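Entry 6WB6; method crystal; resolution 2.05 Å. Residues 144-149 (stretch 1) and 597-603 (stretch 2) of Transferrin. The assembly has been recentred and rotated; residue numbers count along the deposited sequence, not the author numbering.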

# COMPACT_ATOMS: atom_id res chain seq x y z
N SER A 144 16.24 -12.36 -12.64
CA SER A 144 17.14 -11.29 -12.23
C SER A 144 16.38 -10.02 -11.86
O SER A 144 16.92 -9.18 -11.14
N ILE A 145 15.12 -9.90 -12.28
CA ILE A 145 14.32 -8.72 -11.97
C ILE A 145 12.98 -9.15 -11.37
O ILE A 145 12.62 -10.32 -11.35
N SER A 146 12.23 -8.16 -10.89
CA SER A 146 10.95 -8.40 -10.27
C SER A 146 9.86 -8.73 -11.28
O SER A 146 9.99 -8.42 -12.47
N PRO A 147 8.76 -9.34 -10.82
CA PRO A 147 7.61 -9.53 -11.71
C PRO A 147 7.09 -8.25 -12.37
O PRO A 147 6.69 -8.30 -13.53
N LYS A 148 7.03 -7.13 -11.64
CA LYS A 148 6.55 -5.91 -12.27
C LYS A 148 7.48 -5.51 -13.41
O LYS A 148 7.03 -5.17 -14.51
N GLU A 149 8.80 -5.60 -13.18
CA GLU A 149 9.72 -5.26 -14.26
C GLU A 149 9.61 -6.24 -15.41
O GLU A 149 9.73 -5.84 -16.58
N ASP A 597 16.28 -5.88 -3.93
CA ASP A 597 15.53 -5.01 -3.03
C ASP A 597 14.20 -4.59 -3.64
O ASP A 597 13.17 -4.52 -2.95
N VAL A 598 14.17 -4.34 -4.95
CA VAL A 598 12.92 -4.01 -5.63
C VAL A 598 11.93 -5.17 -5.50
O VAL A 598 10.78 -4.98 -5.06
N SER A 599 12.37 -6.39 -5.80
CA SER A 599 11.47 -7.53 -5.68
C SER A 599 10.96 -7.72 -4.25
O SER A 599 9.81 -8.14 -4.06
N ILE A 600 11.76 -7.36 -3.25
CA ILE A 600 11.37 -7.58 -1.86
C ILE A 600 10.46 -6.48 -1.36
O ILE A 600 9.47 -6.72 -0.65
N ALA A 601 10.79 -5.24 -1.69
CA ALA A 601 9.99 -4.12 -1.25
C ALA A 601 8.66 -4.06 -1.99
O ALA A 601 7.70 -3.51 -1.46
N HIS A 602 8.58 -4.60 -3.20
CA HIS A 602 7.45 -4.26 -4.05
C HIS A 602 6.12 -4.61 -3.38
O HIS A 602 5.25 -3.74 -3.20
N THR A 603 5.93 -5.87 -3.03
CA THR A 603 4.62 -6.28 -2.54
C THR A 603 4.22 -5.57 -1.25
O THR A 603 3.08 -5.07 -1.18

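Where do the two stretches come closest, and which side chains fill the gap? The start of one helix meets the first turns of another, and the backbones draw nearest at Ser-146 and Ser-599, whose CA atoms lie 4.7 Å apart. At this closest point both residues are serines, with short side chains. Ser-146 and Lys-148 send their CA-to-CB bonds toward the second stretch, and Val-598 and His-602 send theirs toward the first; Ser-599 leaves its backbone sideways. The contact is modest, burying 209 Å² over both sides.

How do the two serines pack so tightly? Ser-599, with chi1 at -80° (m), places its OG 3.0 Å from both CA and CB of Ser-146, so the hydroxyl rests against carbon. The same OG lies 3.9 Å from C of Ile-145 and 4.2 Å from CD of Pro-147, which makes it the shared point of contact for three consecutive residues. Ile-145 contributes little else: its side chain, chi1 p and chi2 t, leads away from the second stretch.

Does this closeness bring polar bonding across the contact? No hydrogen bond joins the stretches. N of Ser-146 and OG of Ser-599 are 3.4 Å apart, but the angle is poor; the hydroxyl of Ser-599 instead bonds to a residue just outside the stretches. Ser-146, with chi1 at 67° (p), uses its own OG to cap the helix that begins at Pro-147, accepting a hydrogen bond from N of Glu-149 at 3.2 Å with a nearly straight angle of 166°. This satisfies an amide at the helix start, where no preceding turn supplies a carbonyl partner. The two serine hydroxyls and the lysine amine find their partners within or beside the stretches, and the contact between them rests on packing.

What do the longer side chains add around the serines? Val-598, in the t rotamer, brings CG1 to 4.0 Å from OG of Ser-146, setting a methyl group beside the capping hydroxyl. One helical turn further along the second stretch, His-602 (chi1 t) reaches toward Lys-148, whose CB approaches the imidazole obliquely. CB makes the closest approach, with CG and CE almost as near, so the aliphatic chain lies beside the ring as far as CE. With chi1 t, chi2 and chi3 p and chi4 t, the chain bends so that its end leads away, and NZ hydrogen-bonds to a residue just outside the stretches. The charged amine therefore stays clear of the ring.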

# COMPACT_ATOMS: atom_id res chain seq x y z
CB SER A 144 18.19 -11.01 -13.32
OG SER A 144 17.64 -11.08 -14.62
CB ILE A 145 14.10 -7.83 -13.20
CG1 ILE A 145 13.40 -8.62 -14.30
CG2 ILE A 145 15.42 -7.27 -13.71
CD1 ILE A 145 13.14 -7.81 -15.60
CB SER A 146 10.52 -7.17 -9.50
OG SER A 146 10.25 -6.15 -10.43
CB PRO A 147 6.57 -10.15 -10.78
CG PRO A 147 7.40 -10.95 -9.79
CD PRO A 147 8.64 -10.13 -9.58
CB LYS A 148 6.42 -4.79 -11.24
CG LYS A 148 5.74 -3.53 -11.77
CD LYS A 148 4.35 -3.80 -12.39
CE LYS A 148 3.42 -4.58 -11.41
NZ LYS A 148 2.11 -4.92 -12.03
CB GLU A 149 11.16 -5.19 -13.78
CG GLU A 149 12.01 -4.49 -14.83
CD GLU A 149 13.44 -4.22 -14.41
OE1 GLU A 149 13.80 -4.50 -13.27
OE2 GLU A 149 14.21 -3.68 -15.26
CB ASP A 597 16.38 -3.80 -2.64
CG ASP A 597 17.51 -4.18 -1.68
OD1 ASP A 597 17.62 -5.38 -1.38
OD2 ASP A 597 18.30 -3.31 -1.25
CB VAL A 598 13.21 -3.64 -7.10
CG1 VAL A 598 11.94 -3.54 -7.92
CG2 VAL A 598 14.01 -2.32 -7.14
CB SER A 599 12.18 -8.79 -6.17
OG SER A 599 12.16 -8.84 -7.58
CB ILE A 600 12.64 -7.70 -0.99
CG1 ILE A 600 13.32 -9.04 -1.29
CG2 ILE A 600 12.29 -7.55 0.48
CD1 ILE A 600 14.51 -9.32 -0.41
CB ALA A 601 10.76 -2.81 -1.47
CB HIS A 602 7.57 -4.95 -5.41
CG HIS A 602 6.46 -4.59 -6.34
ND1 HIS A 602 5.28 -5.29 -6.40
CD2 HIS A 602 6.33 -3.55 -7.20
CE1 HIS A 602 4.48 -4.72 -7.28
NE2 HIS A 602 5.09 -3.66 -7.77
CB THR A 603 4.56 -7.80 -2.39
OG1 THR A 603 4.43 -8.38 -3.69
CG2 THR A 603 3.37 -8.25 -1.52